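Local coordinates for protein restriction endonuclease (Mycobacterium sp., PDB 4F0Q) that cleaves DNA in a manner dependent on cytosine methylation, working as a tetramer, with a magnesium-binding endonuclease domain joined to an N-terminal domain of the PUA clan, at residues A[66-71]-A[115-120]; A[134-139]-A[185-190]. All coordinates share one frame; numbering follows the deposited sequence.

Interaction 1: residues A[66-71]-A[115-120]; sequences AGINAP and FGDHKP
Ile-68 and Asp-117 meet where the short strand 67-69 passes the loop that leads from strand 111-115 to helix 130-142, within the N-terminal domain, which belongs to the PUA clan. The contact is a small one at the surface, and it is entirely van der Waals in kind: no hydrogen bond links the two segments. The delta methyl of Ile-68 does the touching. With CG1 set anti to the carbonyl carbon (chi1 -55°), this arm runs out from the strand, and its CD1 lies 4.2 Å from CB of Asp-117. The two side chains cross at about a right angle, the end methyl of one meeting the CB of the other.

Polar bonding is directed elsewhere. The Asp-117 carboxylate lies at the start of helix 130-142, where OD1 is hydrogen-bonded to Thr-129 OG1 and Asn-132 N, and OD2 to Gly-131 N. Three bonds thus hold the group at an end of the helix whose amides and dipole would probably stabilise its negative charge. On the other segment, strand 67-69 pairs antiparallel with strand 85-89, Gly-67 bonding to Arg-88 and Asn-69 to Ala-86. Backbone also takes part in the van der Waals contact: beside Asp-117, CA of Gly-116 lies 4.5 Å from the same Ile-68 methyl, CD1.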
loop_
_atom_site.group_PDB
_atom_site.type_symbol
_atom_site.label_atom_id
_atom_site.label_comp_id
_atom_site.label_asym_id
_atom_site.label_seq_id
_atom_site.Cartn_x
_atom_site.Cartn_y
_atom_site.Cartn_z
ATOM N N ALA A 66 17.937 -22.640 30.216
ATOM C CA ALA A 66 17.170 -22.691 28.980
ATOM C C ALA A 66 15.818 -22.011 29.164
ATOM O O ALA A 66 15.067 -22.337 30.084
ATOM C CB ALA A 66 16.986 -24.131 28.526
ATOM N N GLY A 67 15.519 -21.052 28.294
ATOM C CA GLY A 67 14.223 -20.403 28.302
ATOM C C GLY A 67 14.178 -19.073 29.026
ATOM O O GLY A 67 15.000 -18.190 28.787
ATOM N N ILE A 68 13.205 -18.936 29.920
ATOM C CA ILE A 68 12.941 -17.675 30.599
ATOM C C ILE A 68 13.447 -17.691 32.038
ATOM O O ILE A 68 13.112 -18.585 32.816
ATOM C CB ILE A 68 11.436 -17.357 30.582
ATOM C CG1 ILE A 68 10.917 -17.377 29.142
ATOM C CG2 ILE A 68 11.162 -16.013 31.245
ATOM C CD1 ILE A 68 9.517 -17.925 28.997
ATOM N N ASN A 69 14.250 -16.689 32.382
ATOM C CA ASN A 69 14.871 -16.607 33.699
ATOM C C ASN A 69 14.612 -15.260 34.360
ATOM O O ASN A 69 14.474 -14.243 33.683
ATOM C CB ASN A 69 16.379 -16.830 33.590
ATOM C CG ASN A 69 16.731 -18.079 32.810
ATOM O OD1 ASN A 69 16.949 -19.143 33.387
ATOM N ND2 ASN A 69 16.793 -17.955 31.489
ATOM N N ALA A 70 14.559 -15.255 35.687
ATOM C CA ALA A 70 14.370 -14.019 36.438
ATOM C C ALA A 70 14.858 -14.159 37.874
ATOM O O ALA A 70 14.475 -15.095 38.575
ATOM C CB ALA A 70 12.910 -13.593 36.408
ATOM N N PRO A 71 15.720 -13.229 38.313
ATOM C CA PRO A 71 16.216 -13.205 39.692
ATOM C C PRO A 71 15.090 -12.918 40.678
ATOM O O PRO A 71 14.010 -12.491 40.265
ATOM C CB PRO A 71 17.211 -12.038 39.685
ATOM C CG PRO A 71 17.596 -11.868 38.253
ATOM C CD PRO A 71 16.366 -12.202 37.477
ATOM N N PHE A 115 8.486 -17.383 21.613
ATOM C CA PHE A 115 7.429 -18.254 22.116
ATOM C C PHE A 115 7.684 -18.677 23.559
ATOM O O PHE A 115 8.829 -18.869 23.968
ATOM C CB PHE A 115 7.276 -19.482 21.219
ATOM C CG PHE A 115 6.815 -19.158 19.828
ATOM C CD1 PHE A 115 7.729 -18.851 18.833
ATOM C CD2 PHE A 115 5.466 -19.154 19.515
ATOM C CE1 PHE A 115 7.307 -18.551 17.552
ATOM C CE2 PHE A 115 5.037 -18.855 18.237
ATOM C CZ PHE A 115 5.959 -18.552 17.254
ATOM N N GLY A 116 6.606 -18.830 24.322
ATOM C CA GLY A 116 6.698 -19.135 25.739
ATOM C C GLY A 116 7.208 -20.525 26.077
ATOM O O GLY A 116 7.737 -21.232 25.221
ATOM N N ASP A 117 7.040 -20.918 27.337
ATOM C CA ASP A 117 7.573 -22.189 27.819
ATOM C C ASP A 117 6.483 -23.216 28.117
ATOM O O ASP A 117 6.722 -24.191 28.830
ATOM C CB ASP A 117 8.436 -21.972 29.065
ATOM C CG ASP A 117 7.617 -21.589 30.283
ATOM O OD1 ASP A 117 6.598 -20.886 30.122
ATOM O OD2 ASP A 117 7.992 -21.996 31.403
ATOM N N HIS A 118 5.289 -22.997 27.578
ATOM C CA HIS A 118 4.203 -23.957 27.734
ATOM C C HIS A 118 4.558 -25.240 26.992
ATOM O O HIS A 118 5.052 -25.199 25.865
ATOM C CB HIS A 118 2.890 -23.378 27.205
ATOM C CG HIS A 118 1.673 -24.130 27.648
ATOM N ND1 HIS A 118 0.824 -23.659 28.625
ATOM C CD2 HIS A 118 1.163 -25.317 27.247
ATOM C CE1 HIS A 118 -0.159 -24.522 28.806
ATOM N NE2 HIS A 118 0.023 -25.538 27.981
ATOM N N LYS A 119 4.311 -26.378 27.630
ATOM C CA LYS A 119 4.690 -27.669 27.070
ATOM C C LYS A 119 3.462 -28.510 26.729
ATOM O O LYS A 119 2.372 -28.250 27.237
ATOM C CB LYS A 119 5.600 -28.418 28.050
ATOM C CG LYS A 119 6.956 -27.759 28.257
ATOM C CD LYS A 119 7.879 -28.645 29.078
ATOM C CE LYS A 119 9.253 -28.014 29.234
ATOM N NZ LYS A 119 10.177 -28.884 30.012
ATOM N N PRO A 120 3.631 -29.513 25.849
ATOM C CA PRO A 120 2.532 -30.425 25.513
ATOM C C PRO A 120 1.966 -31.154 26.732
ATOM O O PRO A 120 0.786 -31.506 26.740
ATOM C CB PRO A 120 3.197 -31.430 24.571
ATOM C CG PRO A 120 4.300 -30.670 23.938
ATOM C CD PRO A 120 4.813 -29.743 25.000
#

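Interaction 2: residues A[134-139]-A[185-190]; sequences LLLEAA and ERLEHV
One strand residue, Leu-187, makes every contact with the helix, and one of its methyls rests on a main-chain oxygen: Leu-187 CD1 lies 3.7 Å from Leu-135 O. That oxygen already accepts the helical hydrogen bond from Ala-139 N, so the methyl packs beside an engaged carbonyl. The same CD1 reaches the next turn of the helix, 3.7 Å from CB of Ala-139, whose side chain is a single methyl, consistent with the close approach here; the backbones are nearest at this point, with 7.4 Å between CA of Ala-139 and CA of Leu-187.

The other branch of the leucine turns to Leu-136. Their CD2 atoms are 3.7 Å apart, and the two side chains cross at about a right angle. Leu-187 extends its CG anti to the backbone N (chi1 -168°), which carries the branch point out toward the helix, where CD1 faces Ala-139 and the carbonyl of Leu-135 while CD2 faces Leu-136. All four residues are buried, and Leu-206 and Leu-204 of the adjoining strand 200-210 add to this apolar layer.

Away from the helix, Arg-186 and Glu-188 pair by charge alone: NH2 of Arg-186 is 3.2 Å from OE1 of Glu-188, but that oxygen lies well out of the guanidinium plane. Arg-186 NE also forms a salt bridge with Asp-207, the residue that Glu-185 and Arg-186 jointly face in a classic beta bulge. Backbone hydrogen bonds from Leu-187 and His-189 reach a second subunit, whose His-189 packs on Leu-136 and Leu-187.

Segment axes 10.0 Å apart, inclined at 133° between their N-to-C directions, describe a helix laid across the large mixed sheet of this PUA-clan domain, on a strand that also serves the subunit interface.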
loop_
_atom_site.group_PDB
_atom_site.type_symbol
_atom_site.label_atom_id
_atom_site.label_comp_id
_atom_site.label_asym_id
_atom_site.label_seq_id
_atom_site.Cartn_x
_atom_site.Cartn_y
_atom_site.Cartn_z
ATOM N N LEU A 134 5.930 -15.284 34.272
ATOM C CA LEU A 134 6.857 -14.156 34.296
ATOM C C LEU A 134 6.616 -13.217 33.116
ATOM O O LEU A 134 6.678 -11.994 33.257
ATOM C CB LEU A 134 8.307 -14.647 34.286
ATOM C CG LEU A 134 8.793 -15.407 35.520
ATOM C CD1 LEU A 134 10.205 -15.927 35.303
ATOM C CD2 LEU A 134 8.731 -14.523 36.755
ATOM N N LEU A 135 6.335 -13.798 31.954
ATOM C CA LEU A 135 6.091 -13.021 30.743
ATOM C C LEU A 135 4.792 -12.224 30.822
ATOM O O LEU A 135 4.708 -11.119 30.295
ATOM C CB LEU A 135 6.083 -13.925 29.508
ATOM C CG LEU A 135 7.409 -14.582 29.118
ATOM C CD1 LEU A 135 7.262 -15.337 27.803
ATOM C CD2 LEU A 135 8.521 -13.551 29.027
ATOM N N LEU A 136 3.779 -12.791 31.472
ATOM C CA LEU A 136 2.510 -12.094 31.667
ATOM C C LEU A 136 2.660 -10.982 32.701
ATOM O O LEU A 136 2.199 -9.850 32.491
ATOM C CB LEU A 136 1.415 -13.075 32.093
ATOM C CG LEU A 136 0.872 -14.009 31.007
ATOM C CD1 LEU A 136 -0.000 -15.097 31.612
ATOM C CD2 LEU A 136 0.094 -13.219 29.968
ATOM N N GLU A 137 3.313 -11.311 33.813
ATOM C CA GLU A 137 3.578 -10.338 34.868
ATOM C C GLU A 137 4.406 -9.168 34.345
ATOM O O GLU A 137 4.249 -8.034 34.798
ATOM C CB GLU A 137 4.281 -11.001 36.053
ATOM C CG GLU A 137 3.376 -11.896 36.886
ATOM C CD GLU A 137 4.124 -12.630 37.982
ATOM O OE1 GLU A 137 5.367 -12.723 37.898
ATOM O OE2 GLU A 137 3.469 -13.111 38.932
ATOM N N ALA A 138 5.282 -9.450 33.386
ATOM C CA ALA A 138 6.055 -8.402 32.731
ATOM C C ALA A 138 5.185 -7.633 31.743
ATOM O O ALA A 138 5.295 -6.415 31.628
ATOM C CB ALA A 138 7.261 -8.992 32.026
ATOM N N ALA A 139 4.318 -8.355 31.038
ATOM C CA ALA A 139 3.440 -7.761 30.035
ATOM C C ALA A 139 2.511 -6.733 30.662
ATOM O O ALA A 139 2.152 -5.738 30.030
ATOM C CB ALA A 139 2.636 -8.838 29.327
ATOM N N GLU A 185 6.154 -5.776 22.928
ATOM C CA GLU A 185 5.273 -4.975 22.089
ATOM C C GLU A 185 3.907 -5.634 21.959
ATOM O O GLU A 185 2.878 -4.955 21.952
ATOM C CB GLU A 185 5.886 -4.753 20.706
ATOM C CG GLU A 185 5.050 -3.857 19.807
ATOM C CD GLU A 185 5.658 -3.681 18.432
ATOM O OE1 GLU A 185 6.471 -4.536 18.024
ATOM O OE2 GLU A 185 5.325 -2.681 17.760
ATOM N N ARG A 186 3.896 -6.957 21.857
ATOM C CA ARG A 186 2.630 -7.681 21.784
ATOM C C ARG A 186 2.725 -9.052 22.449
ATOM O O ARG A 186 3.781 -9.678 22.451
ATOM C CB ARG A 186 2.166 -7.810 20.330
ATOM C CG ARG A 186 0.714 -8.236 20.175
ATOM C CD ARG A 186 0.217 -8.046 18.749
ATOM N NE ARG A 186 0.930 -8.892 17.796
ATOM C CZ ARG A 186 0.598 -9.014 16.515
ATOM N NH1 ARG A 186 -0.440 -8.347 16.030
ATOM N NH2 ARG A 186 1.302 -9.808 15.717
ATOM N N LEU A 187 1.618 -9.502 23.030
ATOM C CA LEU A 187 1.547 -10.830 23.628
ATOM C C LEU A 187 0.201 -11.454 23.285
ATOM O O LEU A 187 -0.844 -10.960 23.705
ATOM C CB LEU A 187 1.734 -10.755 25.147
ATOM C CG LEU A 187 1.968 -12.066 25.908
ATOM C CD1 LEU A 187 2.827 -11.818 27.138
ATOM C CD2 LEU A 187 0.657 -12.730 26.312
ATOM N N GLU A 188 0.228 -12.543 22.523
ATOM C CA GLU A 188 -1.005 -13.162 22.053
ATOM C C GLU A 188 -1.057 -14.671 22.269
ATOM O O GLU A 188 -0.037 -15.315 22.516
ATOM C CB GLU A 188 -1.237 -12.828 20.576
ATOM C CG GLU A 188 -0.033 -13.069 19.687
ATOM C CD GLU A 188 -0.203 -12.472 18.303
ATOM O OE1 GLU A 188 0.800 -12.391 17.562
ATOM O OE2 GLU A 188 -1.338 -12.084 17.958
ATOM N N HIS A 189 -2.264 -15.221 22.178
ATOM C CA HIS A 189 -2.484 -16.655 22.309
ATOM C C HIS A 189 -2.130 -17.357 21.005
ATOM O O HIS A 189 -2.335 -16.810 19.923
ATOM C CB HIS A 189 -3.947 -16.925 22.677
ATOM C CG HIS A 189 -4.317 -18.377 22.680
ATOM N ND1 HIS A 189 -4.936 -18.988 21.610
ATOM C CD2 HIS A 189 -4.166 -19.335 23.624
ATOM C CE1 HIS A 189 -5.146 -20.261 21.894
ATOM N NE2 HIS A 189 -4.687 -20.498 23.110
ATOM N N VAL A 190 -1.591 -18.566 21.109
ATOM C CA VAL A 190 -1.266 -19.351 19.924
ATOM C C VAL A 190 -1.427 -20.839 20.224
ATOM O O VAL A 190 -1.375 -21.251 21.378
ATOM C CB VAL A 190 0.169 -19.052 19.426
ATOM C CG1 VAL A 190 1.202 -19.712 20.328
ATOM C CG2 VAL A 190 0.347 -19.499 17.980
#

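Helix 130-142 joins the two contacts, whose centres lie 12 Å apart. Asp-117 of interaction 1 bonds to the start of this helix, while interaction 2 uses its later turns. Direct packing also bridges them: CD1 of Ile-68 is 3.6 Å from CD1 of Leu-135, and CB of Ala-70 is 3.7 Å from CD1 of Leu-134. The helix packs on both strands, Leu-135 meeting Ile-68 with its side chain and Leu-187 with its carbonyl oxygen; the two strands are parts of one curled or branched mixed sheet. Interaction 1 is at the surface and touches no other chain, whereas interaction 2 is buried and adjoins a second subunit. The magnesium site, at Asp-334, Gln-355 and Ala-356, belongs to the separate endonuclease domain.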